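Long-range contacts in tautomerase (Advenella mimigardefordensis DPN7, PDB 6VVW), which is a member of the tautomerase superfamily, built as a trimer of subunits with a beta-alpha-beta fold, its particular role being unassigned: residues V6-G11 / L43-Q48; T18-N23 / K86-T91; A66-G71 / T101-I106. One frame throughout, in Å; residues are numbered along the deposited sequence.

Interaction 1 (V6-G11 / L43-Q48)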
loop_
_atom_site.group_PDB
_atom_site.type_symbol
_atom_site.label_atom_id
_atom_site.label_comp_id
_atom_site.label_asym_id
_atom_site.label_seq_id
_atom_site.Cartn_x
_atom_site.Cartn_y
_atom_site.Cartn_z
ATOM N N VAL A 6 4.684 -2.139 -6.335
ATOM C CA VAL A 6 4.507 -1.513 -7.643
ATOM C C VAL A 6 3.218 -2.012 -8.268
ATOM O O VAL A 6 2.992 -3.224 -8.337
ATOM C CB VAL A 6 5.679 -1.827 -8.592
ATOM C CG1 VAL A 6 5.629 -0.914 -9.777
ATOM C CG2 VAL A 6 7.011 -1.747 -7.879
ATOM N N GLN A 7 2.393 -1.093 -8.764
ATOM C CA GLN A 7 1.247 -1.446 -9.587
ATOM C C GLN A 7 1.524 -1.012 -11.016
ATOM O O GLN A 7 1.772 0.170 -11.269
ATOM C CB GLN A 7 -0.029 -0.794 -9.072
ATOM C CG GLN A 7 -0.552 -1.441 -7.820
ATOM C CD GLN A 7 -1.734 -0.702 -7.196
ATOM O OE1 GLN A 7 -2.234 0.291 -7.737
ATOM N NE2 GLN A 7 -2.192 -1.198 -6.038
ATOM N N VAL A 8 1.498 -1.968 -11.943
ATOM C CA VAL A 8 1.608 -1.673 -13.364
ATOM C C VAL A 8 0.323 -2.107 -14.045
ATOM O O VAL A 8 -0.313 -3.066 -13.614
ATOM C CB VAL A 8 2.816 -2.389 -13.990
ATOM C CG1 VAL A 8 2.737 -3.858 -13.700
ATOM C CG2 VAL A 8 2.861 -2.136 -15.487
ATOM N N THR A 9 -0.070 -1.406 -15.099
ATOM C CA THR A 9 -1.179 -1.904 -15.907
ATOM C C THR A 9 -0.837 -3.317 -16.391
ATOM O O THR A 9 0.316 -3.616 -16.717
ATOM C CB THR A 9 -1.455 -0.957 -17.087
ATOM O OG1 THR A 9 -2.817 -1.075 -17.505
ATOM C CG2 THR A 9 -0.599 -1.286 -18.282
ATOM N N ALA A 10 -1.820 -4.216 -16.372
ATOM C CA ALA A 10 -1.514 -5.606 -16.680
ATOM C C ALA A 10 -1.114 -5.770 -18.143
ATOM O O ALA A 10 -1.467 -4.956 -19.007
ATOM C CB ALA A 10 -2.716 -6.498 -16.376
ATOM N N GLY A 11 -0.362 -6.843 -18.421
ATOM C CA GLY A 11 -0.215 -7.327 -19.788
ATOM C C GLY A 11 1.187 -7.409 -20.352
ATOM O O GLY A 11 1.398 -7.143 -21.534
ATOM N N LEU A 43 6.082 -6.690 -7.615
ATOM C CA LEU A 43 5.240 -6.215 -8.703
ATOM C C LEU A 43 3.879 -6.897 -8.672
ATOM O O LEU A 43 3.796 -8.119 -8.503
ATOM C CB LEU A 43 5.912 -6.452 -10.059
ATOM C CG LEU A 43 5.098 -5.872 -11.212
ATOM C CD1 LEU A 43 4.919 -4.423 -10.898
ATOM C CD2 LEU A 43 5.817 -5.996 -12.518
ATOM N N HIS A 44 2.813 -6.104 -8.871
ATOM C CA HIS A 44 1.426 -6.575 -8.779
ATOM C C HIS A 44 0.627 -5.955 -9.920
ATOM O O HIS A 44 0.088 -4.856 -9.770
ATOM C CB HIS A 44 0.844 -6.202 -7.427
ATOM C CG HIS A 44 -0.654 -6.197 -7.367
ATOM N ND1 HIS A 44 -1.442 -7.082 -8.076
ATOM C CD2 HIS A 44 -1.510 -5.425 -6.652
ATOM C CE1 HIS A 44 -2.715 -6.852 -7.803
ATOM N NE2 HIS A 44 -2.784 -5.846 -6.950
ATOM N N GLU A 45 0.527 -6.669 -11.043
ATOM C CA GLU A 45 -0.116 -6.094 -12.214
ATOM C C GLU A 45 -1.612 -5.940 -11.998
ATOM O O GLU A 45 -2.243 -6.686 -11.253
ATOM C CB GLU A 45 0.102 -6.939 -13.459
ATOM C CG GLU A 45 1.306 -7.847 -13.450
ATOM C CD GLU A 45 1.385 -8.658 -14.729
ATOM O OE1 GLU A 45 0.870 -8.178 -15.756
ATOM O OE2 GLU A 45 1.980 -9.755 -14.717
ATOM N N ILE A 46 -2.182 -4.974 -12.701
ATOM C CA ILE A 46 -3.541 -4.517 -12.475
ATOM C C ILE A 46 -4.276 -4.575 -13.800
ATOM O O ILE A 46 -3.760 -4.113 -14.824
ATOM C CB ILE A 46 -3.568 -3.087 -11.908
ATOM C CG1 ILE A 46 -2.928 -3.046 -10.524
ATOM C CG2 ILE A 46 -4.979 -2.596 -11.825
ATOM C CD1 ILE A 46 -3.452 -1.938 -9.680
ATOM N N GLU A 47 -5.468 -5.149 -13.786
ATOM C CA GLU A 47 -6.231 -5.267 -15.011
ATOM C C GLU A 47 -6.761 -3.909 -15.425
ATOM O O GLU A 47 -7.162 -3.098 -14.587
ATOM C CB GLU A 47 -7.407 -6.228 -14.829
ATOM C CG GLU A 47 -7.214 -7.590 -15.433
ATOM C CD GLU A 47 -6.881 -7.531 -16.909
ATOM O OE1 GLU A 47 -7.326 -6.587 -17.597
ATOM O OE2 GLU A 47 -6.170 -8.441 -17.378
ATOM N N GLN A 48 -6.794 -3.679 -16.739
ATOM C CA GLN A 48 -7.673 -2.654 -17.272
ATOM C C GLN A 48 -9.060 -2.938 -16.714
ATOM O O GLN A 48 -9.300 -4.014 -16.159
ATOM C CB GLN A 48 -7.647 -2.649 -18.798
ATOM C CG GLN A 48 -6.269 -2.943 -19.380
ATOM C CD GLN A 48 -5.972 -2.198 -20.674
ATOM O OE1 GLN A 48 -6.853 -1.989 -21.504
ATOM N NE2 GLN A 48 -4.711 -1.784 -20.848
#
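Three main-chain hydrogen bonds join residues 6-10 to the chain running on from Leu43, each segment supplying donors as well as acceptors. His44 N gives its hydrogen to Val6 O at 2.9 Å and Ile46 N gives its own to Val8 O at 2.8 Å. Both donors lie nearly along the C=O axis, although both bonds are bent at the hydrogen (144° and 138°). The third bond, from Ala10 N to Ile46 O, is very short at 2.5 Å, and its donor stands above the carbonyl plane.

Ile46 reaches back along the first segment. Its CB rests 3.7 Å from Val8 O; with CG1 anti to the carbonyl carbon, the branch turns over the Gln7 side chain, where CG1 meets Gln7 CB and CG. The terminal CD1 then ends against the amide, 3.2 Å from Gln7 OE1, an oxygen that is hydrogen-bonded to Ser42 OG of the second subunit.

Leu43 and Val8 carry the apolar contact on the side of the helix 16-30. With CG anti to the backbone N and the second torsion near +60°, Leu43 brings CD1 obliquely between Val6 CB and Val8 CG1, 3.6 Å from the latter. Val8 CG1 occupies the crowded position between its own N and carbonyl carbon, and so faces Leu43. Farther on, the extended Glu45 chain brings OE1 to Gly11 N at 3.2 Å in an almost straight bond (169°), while OE2 forms a salt bridge with Lys17.

His44 packs edge-to-face with His44 of both other subunits. The arrangement is a parallel strand pair continued by a single bridge at Thr9 and Ile46, as expected for the first beta-alpha-beta unit of a tautomerase-superfamily trimer.

Interaction 2 (T18-N23 / K86-T91)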
loop_
_atom_site.group_PDB
_atom_site.type_symbol
_atom_site.label_atom_id
_atom_site.label_comp_id
_atom_site.label_asym_id
_atom_site.label_seq_id
_atom_site.Cartn_x
_atom_site.Cartn_y
_atom_site.Cartn_z
ATOM N N THR A 18 10.361 -8.979 -15.219
ATOM C CA THR A 18 11.530 -9.551 -14.570
ATOM C C THR A 18 12.709 -8.589 -14.594
ATOM O O THR A 18 13.165 -8.130 -13.538
ATOM C CB THR A 18 11.925 -10.874 -15.239
ATOM O OG1 THR A 18 11.056 -11.904 -14.765
ATOM C CG2 THR A 18 13.352 -11.258 -14.910
ATOM N N ALA A 19 13.212 -8.252 -15.779
ATOM C CA ALA A 19 14.348 -7.348 -15.851
ATOM C C ALA A 19 14.037 -6.021 -15.179
ATOM O O ALA A 19 14.927 -5.406 -14.578
ATOM C CB ALA A 19 14.753 -7.139 -17.300
ATOM N N PHE A 20 12.779 -5.580 -15.238
ATOM C CA PHE A 20 12.409 -4.359 -14.540
ATOM C C PHE A 20 12.722 -4.469 -13.061
ATOM O O PHE A 20 13.269 -3.545 -12.459
ATOM C CB PHE A 20 10.933 -4.066 -14.739
ATOM C CG PHE A 20 10.303 -3.356 -13.577
ATOM C CD1 PHE A 20 10.285 -1.979 -13.526
ATOM C CD2 PHE A 20 9.712 -4.066 -12.550
ATOM C CE1 PHE A 20 9.703 -1.324 -12.483
ATOM C CE2 PHE A 20 9.141 -3.421 -11.500
ATOM C CZ PHE A 20 9.136 -2.038 -11.469
ATOM N N LEU A 21 12.370 -5.585 -12.447
ATOM C CA LEU A 21 12.687 -5.712 -11.042
ATOM C C LEU A 21 14.179 -5.844 -10.853
ATOM O O LEU A 21 14.708 -5.484 -9.794
ATOM C CB LEU A 21 11.971 -6.907 -10.422
ATOM C CG LEU A 21 10.484 -7.252 -10.532
ATOM C CD1 LEU A 21 10.323 -8.784 -10.441
ATOM C CD2 LEU A 21 9.621 -6.559 -9.478
ATOM N N GLN A 22 14.885 -6.315 -11.876
ATOM C CA GLN A 22 16.305 -6.578 -11.690
ATOM C C GLN A 22 17.107 -5.285 -11.684
ATOM O O GLN A 22 17.947 -5.061 -10.803
ATOM C CB GLN A 22 16.797 -7.537 -12.772
ATOM C CG GLN A 22 16.106 -8.914 -12.693
ATOM C CD GLN A 22 17.042 -10.078 -12.970
ATOM O OE1 GLN A 22 17.483 -10.279 -14.100
ATOM N NE2 GLN A 22 17.352 -10.847 -11.933
ATOM N N ASN A 23 16.861 -4.421 -12.652
ATOM C CA ASN A 23 17.503 -3.125 -12.601
ATOM C C ASN A 23 16.767 -2.162 -11.689
ATOM O O ASN A 23 17.261 -1.068 -11.435
ATOM C CB ASN A 23 17.611 -2.552 -14.009
ATOM C CG ASN A 23 17.818 -3.629 -15.055
ATOM O OD1 ASN A 23 18.614 -4.536 -14.865
ATOM N ND2 ASN A 23 17.098 -3.532 -16.159
ATOM N N LYS A 86 13.181 6.166 -15.133
ATOM C CA LYS A 86 13.967 5.747 -16.289
ATOM C C LYS A 86 13.852 4.248 -16.511
ATOM O O LYS A 86 13.592 3.791 -17.627
ATOM C CB LYS A 86 15.431 6.143 -16.101
ATOM C CG LYS A 86 16.348 5.806 -17.280
ATOM C CD LYS A 86 17.057 7.048 -17.781
ATOM C CE LYS A 86 16.080 7.913 -18.573
ATOM N NZ LYS A 86 16.656 9.147 -19.174
ATOM N N THR A 87 14.041 3.465 -15.452
ATOM C CA THR A 87 14.020 2.010 -15.564
ATOM C C THR A 87 12.625 1.507 -15.892
ATOM O O THR A 87 12.443 0.664 -16.784
ATOM C CB THR A 87 14.517 1.393 -14.253
ATOM O OG1 THR A 87 15.908 1.671 -14.093
ATOM C CG2 THR A 87 14.312 -0.111 -14.230
ATOM N N ALA A 88 11.627 1.999 -15.153
ATOM C CA ALA A 88 10.249 1.628 -15.422
ATOM C C ALA A 88 9.908 1.856 -16.876
ATOM O O ALA A 88 9.270 1.014 -17.518
ATOM C CB ALA A 88 9.311 2.428 -14.530
ATOM N N VAL A 89 10.327 2.991 -17.419
ATOM C CA VAL A 89 10.085 3.252 -18.827
ATOM C C VAL A 89 10.815 2.231 -19.691
ATOM O O VAL A 89 10.202 1.543 -20.517
ATOM C CB VAL A 89 10.495 4.687 -19.179
ATOM C CG1 VAL A 89 10.634 4.822 -20.667
ATOM C CG2 VAL A 89 9.465 5.644 -18.676
ATOM N N THR A 90 12.140 2.121 -19.518
ATOM C CA THR A 90 12.946 1.297 -20.416
ATOM C C THR A 90 12.386 -0.109 -20.512
ATOM O O THR A 90 12.130 -0.613 -21.610
ATOM C CB THR A 90 14.410 1.234 -19.955
ATOM O OG1 THR A 90 14.469 0.807 -18.593
ATOM C CG2 THR A 90 15.102 2.584 -20.087
ATOM N N THR A 91 12.149 -0.746 -19.364
ATOM C CA THR A 91 11.920 -2.184 -19.314
ATOM C C THR A 91 10.482 -2.580 -18.988
ATOM O O THR A 91 10.156 -3.768 -19.066
ATOM C CB THR A 91 12.899 -2.809 -18.307
ATOM O OG1 THR A 91 14.214 -2.364 -18.631
ATOM C CG2 THR A 91 12.920 -4.302 -18.385
#
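Thr91 aims its methyl group at Ala19 and Phe20 of the opposing helix, while the ring of Phe20 presents an edge to the backbone of the second helix. The two helices run nearly antiparallel (157°) with their axes 9.1 Å apart, and no hydrogen bond crosses between the segments.

Because Thr91 CG2 is anti to its own backbone N, it projects into the angle between Ala19 and Phe20, lying 3.5 Å from Ala19 CB and 3.4 Å from Phe20 N. Near its plane, the Phe20 ring has Ala88 CA at its edge, 4.1 Å from CD1; CE1 reaches Ala88 CB more loosely. Thr87 turns the same way as Thr91, its CG2 anti to the backbone N and resting 4.0 Å from Phe20 O and close to Asn23 CB. Its hydroxyl instead bonds back to Ala83 O in its own helix. At the margin the Asn23 and Thr91 side chains cross at about a right angle.

Thr90 OG1 donates to Thr87 O at 2.7 Å on an in-plane lone pair, so this carbonyl also serves a side chain besides Thr91 N. Elsewhere on these helices, Leu21 packs on strand 40-43 and on Ile52 of the third subunit, whereas Ala88 and Val89 rest on Ile99 of strand 99-106.

Interaction 3 (A66-G71 / T101-I106)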
loop_
_atom_site.group_PDB
_atom_site.type_symbol
_atom_site.label_atom_id
_atom_site.label_comp_id
_atom_site.label_asym_id
_atom_site.label_seq_id
_atom_site.Cartn_x
_atom_site.Cartn_y
_atom_site.Cartn_z
ATOM N N ALA A 66 7.396 3.389 -2.367
ATOM C CA ALA A 66 8.726 3.050 -1.873
ATOM C C ALA A 66 8.819 3.333 -0.380
ATOM O O ALA A 66 8.679 4.475 0.059
ATOM C CB ALA A 66 9.794 3.842 -2.613
ATOM N N PHE A 67 9.080 2.307 0.391
ATOM C CA PHE A 67 9.309 2.450 1.810
ATOM C C PHE A 67 10.807 2.413 2.065
ATOM O O PHE A 67 11.466 1.406 1.781
ATOM C CB PHE A 67 8.586 1.345 2.569
ATOM C CG PHE A 67 7.098 1.399 2.417
ATOM C CD1 PHE A 67 6.325 2.129 3.295
ATOM C CD2 PHE A 67 6.468 0.723 1.392
ATOM C CE1 PHE A 67 4.947 2.184 3.153
ATOM C CE2 PHE A 67 5.099 0.777 1.246
ATOM C CZ PHE A 67 4.334 1.507 2.129
ATOM N N LEU A 68 11.350 3.528 2.570
ATOM C CA LEU A 68 12.774 3.649 2.846
ATOM C C LEU A 68 12.946 4.080 4.291
ATOM O O LEU A 68 12.003 4.536 4.912
ATOM C CB LEU A 68 13.426 4.644 1.910
ATOM C CG LEU A 68 12.985 4.582 0.454
ATOM C CD1 LEU A 68 11.748 5.446 0.183
ATOM C CD2 LEU A 68 14.129 5.035 -0.399
ATOM N N LEU A 69 14.141 3.925 4.841
ATOM C CA LEU A 69 14.408 4.368 6.211
ATOM C C LEU A 69 14.756 5.853 6.224
ATOM O O LEU A 69 15.743 6.266 5.607
ATOM C CB LEU A 69 15.551 3.567 6.827
ATOM C CG LEU A 69 15.173 2.233 7.458
ATOM C CD1 LEU A 69 16.351 1.280 7.361
ATOM C CD2 LEU A 69 14.723 2.404 8.894
ATOM N N ALA A 70 13.990 6.641 6.979
ATOM C CA ALA A 70 14.165 8.091 7.004
ATOM C C ALA A 70 15.598 8.497 7.281
ATOM O O ALA A 70 16.418 7.680 7.718
ATOM C CB ALA A 70 13.259 8.747 8.047
ATOM N N GLY A 71 15.905 9.758 7.019
ATOM C CA GLY A 71 17.254 10.249 7.132
ATOM C C GLY A 71 17.978 10.493 5.835
ATOM O O GLY A 71 19.203 10.674 5.865
ATOM N N THR A 101 5.421 7.693 -8.439
ATOM C CA THR A 101 6.172 7.174 -7.314
ATOM C C THR A 101 5.816 7.953 -6.060
ATOM O O THR A 101 5.293 9.065 -6.114
ATOM C CB THR A 101 7.662 7.250 -7.592
ATOM O OG1 THR A 101 7.872 6.869 -8.949
ATOM C CG2 THR A 101 8.423 6.304 -6.707
ATOM N N MET A 102 6.102 7.344 -4.927
ATOM C CA MET A 102 5.581 7.810 -3.653
ATOM C C MET A 102 6.612 7.407 -2.605
ATOM O O MET A 102 6.684 6.234 -2.227
ATOM C CB MET A 102 4.220 7.190 -3.373
ATOM C CG MET A 102 3.068 7.709 -4.218
ATOM S SD MET A 102 2.995 7.005 -5.860
ATOM C CE MET A 102 3.099 5.288 -5.379
ATOM N N LEU A 103 7.437 8.366 -2.189
ATOM C CA LEU A 103 8.574 8.091 -1.320
ATOM C C LEU A 103 8.154 8.282 0.125
ATOM O O LEU A 103 7.672 9.357 0.504
ATOM C CB LEU A 103 9.742 9.000 -1.659
ATOM C CG LEU A 103 10.155 8.901 -3.110
ATOM C CD1 LEU A 103 11.424 9.658 -3.239
ATOM C CD2 LEU A 103 10.357 7.448 -3.452
ATOM N N ILE A 104 8.297 7.226 0.915
ATOM C CA ILE A 104 7.754 7.163 2.262
ATOM C C ILE A 104 8.916 6.840 3.174
ATOM O O ILE A 104 9.433 5.716 3.155
ATOM C CB ILE A 104 6.647 6.114 2.392
ATOM C CG1 ILE A 104 5.839 6.030 1.104
ATOM C CG2 ILE A 104 5.752 6.449 3.557
ATOM C CD1 ILE A 104 4.361 5.951 1.314
ATOM N N ASP A 105 9.332 7.816 3.969
ATOM C CA ASP A 105 10.498 7.669 4.821
ATOM C C ASP A 105 10.040 7.281 6.210
ATOM O O ASP A 105 9.348 8.055 6.878
ATOM C CB ASP A 105 11.337 8.947 4.831
ATOM C CG ASP A 105 12.098 9.110 3.548
ATOM O OD1 ASP A 105 11.425 9.382 2.530
ATOM O OD2 ASP A 105 13.330 8.893 3.524
ATOM N N ILE A 106 10.428 6.065 6.625
ATOM C CA ILE A 106 10.033 5.423 7.871
ATOM C C ILE A 106 11.137 5.603 8.904
ATOM O O ILE A 106 12.338 5.654 8.592
ATOM C CB ILE A 106 9.712 3.922 7.665
ATOM C CG1 ILE A 106 8.457 3.528 8.426
ATOM C CG2 ILE A 106 10.866 3.027 8.148
ATOM C CD1 ILE A 106 8.427 2.051 8.802
#
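Strands 66-69 and 101-106 run parallel with their short axes 33° apart and 4.5 Å at closest approach, held by five alternating main-chain hydrogen bonds. Four of these, Ala66 N to Met102 O, Leu68 N to Ile104 O, Ile106 N to Leu68 O and Ala70 N to Ile106 O, are nearly straight, whereas Ile104 N to Ala66 O bends to 145°. The last link, Ala70 N to Ile106 O, is also the shortest at 2.5 Å and lands on an in-plane lone pair.

Side chains alternate between two faces. On the one carrying Phe67, Leu69, Ile104 and Ile106, Phe67 and Ile104 lie side by side and point the same way; ring atom CD1 meets Ile104 CB at 4.1 Å. Leu69 crosses Ile106 obliquely, CD2 against CG2 at 4.0 Å. On the other face, Leu103 swings its CD2 to within 3.7 Å of Ala66 CB. Leu68, with CG anti to its carbonyl carbon, brings CD1 across to the partner backbone, 3.8 Å from Ile104 O. Where the first strand ends, Ala70 CB packs against Asp105 CB at 3.8 Å.

Leu68 and Leu103 rest on helix 74-92 through Phe80 and Leu81, whereas Phe67 touches Ile104 of the third subunit and Ile104 touches Phe67 of the second. Thr101 and Met102 also pair antiparallel with a strand of the second subunit, carrying the sheet across the interface. Two parallel neighbours joined through a helix packed on one face form a beta-alpha-beta unit, the building block of the tautomerase fold.

In the fold
Along the chain, interaction 1 closes before interaction 3 opens, while interaction 2 crosses both, pairing helix 16-30 with helix 74-92. Interactions 1 and 3 lie on opposite sides of the chain's centre, their centres 22 Å apart, yet reach one mixed sheet ordered 40-43, 3-8, 62-69, 99-106: each joins a strand that is outermost within this chain, or its continuation, to an inner one. Interaction 2, centred 14 Å from interaction 1 and 20 Å from interaction 3, packs together the helices that connect those strand pairs. It touches interaction 1 directly, through Leu21 on Leu43 and Phe20 on Val6, but not interaction 3. Two beta-alpha-beta halves are thus joined, and subunit contacts at all three sites tie them into the trimer.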